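Paenibacillus xanthan lyase (Paenibacillus, PDB 6F2P) cleaves xanthan as a polysaccharide lyase (EC 4.2.2.12), most likely by the beta-elimination chemistry general to such lyases. Local coordinates at residues Val34-Thr38 and Thr86-Leu91; Met80-Tyr84 and Leu97-Ile101. Residue numbers count along the deposited sequence, not the author numbering.

In the fold
Both contacts belong to the N-terminal alpha-helical domain of this family 8 polysaccharide lyase and are joined by helix 68-85, whose residues 80-84 serve interaction 2 and whose following loop, 86-91, serves interaction 1. Interaction 1 sets that loop against helix 28-46; interaction 2 sets the last part of helix 68-85 against helix 95-111. Their centres are 11 Å apart and they touch directly: Ile-37 CG2 lies 3.6 Å from Ala-83 CA, and Leu-91 O lies 3.9 Å from Leu-97 CD2. Along the chain the segments alternate, so the two contacts cross in sequence. With their centres about 49 and 52 Å from the centre of the chain, both are peripheral packing within the helical domain.

Interaction 1: Val34-Thr38 and Thr86-Leu91; sequences VNAIT and TYGSSL
Residues 34-38 form a stretch of helix, with Thr-38 N hydrogen-bonded to Val-34 O at 2.9 Å, while 86-91 is a loop without regular structure. The loop opens with a type II beta turn from Thr-86 to Ser-89, closed by Ser-89 N to Thr-86 O (3.0 Å); Gly-88, at phi/psi 102/-13, occupies its positive-phi position. The backbones come nearest at Val-34 and Ser-89, whose CA atoms are 5.8 Å apart. Val-34 (t) points toward the turn: its CG1 is 3.5 Å from Gly-88 O, and its CG2 4.2 Å from Thr-86 CG2. Thr-38 (m) donates a hydrogen bond from OG1 to Val-34 O (2.9 Å) and places OG1 2.8 Å from Ser-89 OG, a hydroxyl pair at hydrogen-bonding distance. A water donates to Thr-38 OG1 (3.2 Å) and accepts from Ser-90 N (3.2 Å). Leu-91 CD1 packs 3.9 Å from Thr-38 CG2, and its side chain continues onto Ala-41 and Trp-45 of helix 28-46. Ile-340 touches Val-34, Ile-37 and Thr-86. Ser-89 OG accepts from Leu-91 N (3.3 Å, 160°), an ST turn directly after the type II turn; the loop links helices 68-85 and 95-111, consistent with the alpha/alpha toroid of family 8 lyases.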
loop_
_atom_site.group_PDB
_atom_site.type_symbol
_atom_site.label_atom_id
_atom_site.label_comp_id
_atom_site.label_asym_id
_atom_site.label_seq_id
_atom_site.Cartn_x
_atom_site.Cartn_y
_atom_site.Cartn_z
ATOM N N VAL A 34 -41.158 13.463 13.045
ATOM C CA VAL A 34 -42.288 13.032 13.855
ATOM C C VAL A 34 -43.453 12.605 12.974
ATOM O O VAL A 34 -44.033 11.530 13.158
ATOM C CB VAL A 34 -42.747 14.156 14.794
ATOM C CG1 VAL A 34 -44.071 13.795 15.460
ATOM C CG2 VAL A 34 -41.677 14.437 15.830
ATOM N N ASN A 35 -43.787 13.447 12.006
ATOM C CA ASN A 35 -44.802 13.089 11.032
ATOM C C ASN A 35 -44.466 11.783 10.304
ATOM O O ASN A 35 -45.291 10.868 10.249
ATOM C CB ASN A 35 -45.025 14.225 10.036
ATOM C CG ASN A 35 -45.838 13.787 8.831
ATOM O OD1 ASN A 35 -47.032 13.514 8.938
ATOM N ND2 ASN A 35 -45.186 13.706 7.675
ATOM N N ALA A 36 -43.251 11.690 9.772
ATOM C CA ALA A 36 -42.809 10.480 9.081
ATOM C C ALA A 36 -42.971 9.241 9.959
ATOM O O ALA A 36 -43.445 8.194 9.498
ATOM C CB ALA A 36 -41.374 10.627 8.636
ATOM N N ILE A 37 -42.590 9.371 11.226
ATOM C CA ILE A 37 -42.750 8.290 12.196
ATOM C C ILE A 37 -44.215 7.906 12.373
ATOM O O ILE A 37 -44.566 6.716 12.376
ATOM C CB ILE A 37 -42.146 8.684 13.552
ATOM C CG1 ILE A 37 -40.617 8.747 13.442
ATOM C CG2 ILE A 37 -42.576 7.720 14.632
ATOM C CD1 ILE A 37 -39.922 9.235 14.697
ATOM N N THR A 38 -45.070 8.918 12.503
ATOM C CA THR A 38 -46.503 8.705 12.691
ATOM C C THR A 38 -47.125 7.996 11.490
ATOM O O THR A 38 -47.833 6.993 11.638
ATOM C CB THR A 38 -47.236 10.034 12.911
ATOM O OG1 THR A 38 -46.671 10.720 14.042
ATOM C CG2 THR A 38 -48.719 9.783 13.139
ATOM N N THR A 86 -43.307 8.467 20.727
ATOM C CA THR A 86 -42.673 9.667 20.194
ATOM C C THR A 86 -43.407 10.934 20.622
ATOM O O THR A 86 -44.580 11.147 20.287
ATOM C CB THR A 86 -42.549 9.619 18.650
ATOM O OG1 THR A 86 -41.638 8.583 18.275
ATOM C CG2 THR A 86 -42.034 10.945 18.103
ATOM N N TYR A 87 -42.701 11.765 21.375
ATOM C CA TYR A 87 -43.202 13.067 21.757
ATOM C C TYR A 87 -43.570 13.861 20.522
ATOM O O TYR A 87 -42.732 14.083 19.649
ATOM C CB TYR A 87 -42.133 13.830 22.530
ATOM C CG TYR A 87 -42.566 15.214 22.913
ATOM C CD1 TYR A 87 -43.495 15.410 23.922
ATOM C CD2 TYR A 87 -42.061 16.330 22.258
ATOM C CE1 TYR A 87 -43.903 16.680 24.280
ATOM C CE2 TYR A 87 -42.462 17.609 22.612
ATOM C CZ TYR A 87 -43.384 17.773 23.624
ATOM O OH TYR A 87 -43.791 19.032 23.980
ATOM N N GLY A 88 -44.826 14.287 20.454
ATOM C CA GLY A 88 -45.293 15.119 19.362
ATOM C C GLY A 88 -46.092 14.329 18.349
ATOM O O GLY A 88 -46.756 14.902 17.481
ATOM N N SER A 89 -46.025 13.007 18.455
ATOM C CA SER A 89 -46.736 12.139 17.525
ATOM C C SER A 89 -48.224 12.099 17.864
ATOM O O SER A 89 -48.598 11.961 19.038
ATOM C CB SER A 89 -46.155 10.724 17.570
ATOM O OG SER A 89 -46.879 9.859 16.712
ATOM N N SER A 90 -49.075 12.196 16.844
ATOM C CA SER A 90 -50.517 12.169 17.079
ATOM C C SER A 90 -50.959 10.793 17.543
ATOM O O SER A 90 -52.111 10.597 17.911
ATOM C CB SER A 90 -51.309 12.593 15.835
ATOM O OG SER A 90 -51.423 11.538 14.903
ATOM N N LEU A 91 -50.032 9.845 17.526
ATOM C CA LEU A 91 -50.299 8.494 17.991
ATOM C C LEU A 91 -49.660 8.230 19.343
ATOM O O LEU A 91 -49.717 7.107 19.840
ATOM C CB LEU A 91 -49.758 7.474 16.993
ATOM C CG LEU A 91 -50.569 7.248 15.725
ATOM C CD1 LEU A 91 -49.752 6.423 14.746
ATOM C CD2 LEU A 91 -51.865 6.539 16.079
HETATM O O HOH W 1 -47.722 13.720 14.359
#

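Interaction 2: Met80-Tyr84 and Leu97-Ile101; sequences MALAY and LKADI
Ile-101 (m, chi2 t) lays its CD1 over the backbone between Met-80 and Ala-81, 3.7 Å from Met-80 C and 3.5 Å from Ala-81 N, and the same methyl is 4.1 Å from Tyr-84 CB. Its CG1 meets Met-80 CB at 3.9 Å. Both segments are helical, as the bonds Tyr-84 N to Met-80 O and Ile-101 N to Leu-97 O (each 2.9 Å) confirm. Their axes approach to 10.0 Å and run nearly antiparallel, at 150° between N-to-C directions (signed crossing angle -150°). The register pairs Ala-81 with Ile-101 (CA to CA 6.8 Å) and Tyr-84 with Lys-98 (7.0 Å). Leu-97 (t, chi2 p), one turn before Ile-101, enters between the two ends of the opposing turn: its CD2 is 4.0 Å from Tyr-84 CB and near the plane of the tyrosine ring at its edge. Met-80 (m, t, p) brings its CE to 3.7 Å from Leu-97 CD1. Tyr-84 (t, chi2 73°) turns one ring face to Lys-98 CA, while its OH is 3.2 Å from Lys-98 CD; the lysine then leads away to a salt bridge with Glu-144. Trp-45 of helix 28-46 touches both Met-80 and Leu-97, and helix 123-141 reaches Ala-81 and Tyr-84 through Met-141, which places this helical hairpin inside the multi-helix packing of the domain. No hydrogen bond crosses between the segments, and the 356 Å² buried is mostly aliphatic and aromatic surface: the pairing therefore rests on apolar packing, with the lysine charge satisfied outside it.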
loop_
_atom_site.group_PDB
_atom_site.type_symbol
_atom_site.label_atom_id
_atom_site.label_comp_id
_atom_site.label_asym_id
_atom_site.label_seq_id
_atom_site.Cartn_x
_atom_site.Cartn_y
_atom_site.Cartn_z
ATOM N N MET A 80 -44.366 0.934 15.027
ATOM C CA MET A 80 -45.587 1.278 15.755
ATOM C C MET A 80 -45.244 1.733 17.170
ATOM O O MET A 80 -45.714 2.778 17.637
ATOM C CB MET A 80 -46.547 0.082 15.782
ATOM C CG MET A 80 -47.034 -0.339 14.406
ATOM S SD MET A 80 -47.789 -1.987 14.351
ATOM C CE MET A 80 -49.237 -1.742 15.377
ATOM N N ALA A 81 -44.418 0.939 17.841
ATOM C CA ALA A 81 -43.912 1.283 19.166
ATOM C C ALA A 81 -43.232 2.657 19.173
ATOM O O ALA A 81 -43.359 3.417 20.134
ATOM C CB ALA A 81 -42.959 0.196 19.662
ATOM N N LEU A 82 -42.530 2.978 18.091
ATOM C CA LEU A 82 -41.836 4.249 17.985
ATOM C C LEU A 82 -42.817 5.414 18.018
ATOM O O LEU A 82 -42.651 6.350 18.801
ATOM C CB LEU A 82 -40.983 4.309 16.715
ATOM C CG LEU A 82 -40.075 5.540 16.548
ATOM C CD1 LEU A 82 -39.109 5.707 17.718
ATOM C CD2 LEU A 82 -39.295 5.491 15.245
ATOM N N ALA A 83 -43.835 5.368 17.166
ATOM C CA ALA A 83 -44.836 6.432 17.152
ATOM C C ALA A 83 -45.558 6.473 18.492
ATOM O O ALA A 83 -45.862 7.546 19.013
ATOM C CB ALA A 83 -45.827 6.244 16.016
ATOM N N TYR A 84 -45.822 5.294 19.043
ATOM C CA TYR A 84 -46.486 5.201 20.329
ATOM C C TYR A 84 -45.779 6.024 21.398
ATOM O O TYR A 84 -46.433 6.616 22.261
ATOM C CB TYR A 84 -46.594 3.749 20.789
ATOM C CG TYR A 84 -47.193 3.641 22.164
ATOM C CD1 TYR A 84 -48.548 3.871 22.365
ATOM C CD2 TYR A 84 -46.407 3.331 23.268
ATOM C CE1 TYR A 84 -49.110 3.784 23.628
ATOM C CE2 TYR A 84 -46.959 3.243 24.534
ATOM C CZ TYR A 84 -48.314 3.473 24.706
ATOM O OH TYR A 84 -48.876 3.389 25.953
ATOM N N LEU A 97 -53.390 1.314 19.921
ATOM C CA LEU A 97 -52.064 1.042 19.361
ATOM C C LEU A 97 -51.237 0.201 20.328
ATOM O O LEU A 97 -50.709 -0.844 19.951
ATOM C CB LEU A 97 -51.336 2.353 19.060
ATOM C CG LEU A 97 -49.989 2.260 18.345
ATOM C CD1 LEU A 97 -50.142 1.415 17.099
ATOM C CD2 LEU A 97 -49.475 3.654 17.994
ATOM N N LYS A 98 -51.143 0.666 21.575
ATOM C CA LYS A 98 -50.462 -0.063 22.645
ATOM C C LYS A 98 -50.919 -1.520 22.707
ATOM O O LYS A 98 -50.099 -2.442 22.684
ATOM C CB LYS A 98 -50.699 0.624 23.995
ATOM C CG LYS A 98 -50.209 -0.165 25.215
ATOM C CD LYS A 98 -50.420 0.624 26.511
ATOM C CE LYS A 98 -51.341 -0.111 27.490
ATOM N NZ LYS A 98 -50.596 -0.936 28.494
ATOM N N ALA A 99 -52.232 -1.719 22.761
ATOM C CA ALA A 99 -52.796 -3.059 22.873
ATOM C C ALA A 99 -52.411 -3.928 21.687
ATOM O O ALA A 99 -52.100 -5.106 21.852
ATOM C CB ALA A 99 -54.311 -2.994 23.024
ATOM N N ASP A 100 -52.429 -3.347 20.492
ATOM C CA ASP A 100 -52.114 -4.107 19.289
ATOM C C ASP A 100 -50.635 -4.471 19.219
ATOM O O ASP A 100 -50.273 -5.576 18.796
ATOM C CB ASP A 100 -52.571 -3.364 18.034
ATOM C CG ASP A 100 -54.061 -3.544 17.766
ATOM O OD1 ASP A 100 -54.617 -4.567 18.221
ATOM O OD2 ASP A 100 -54.669 -2.669 17.109
ATOM N N ILE A 101 -49.788 -3.545 19.661
ATOM C CA ILE A 101 -48.368 -3.816 19.757
ATOM C C ILE A 101 -48.117 -4.984 20.697
ATOM O O ILE A 101 -47.446 -5.955 20.334
ATOM C CB ILE A 101 -47.599 -2.599 20.255
ATOM C CG1 ILE A 101 -47.676 -1.482 19.220
ATOM C CG2 ILE A 101 -46.156 -2.961 20.494
ATOM C CD1 ILE A 101 -47.167 -0.174 19.719
#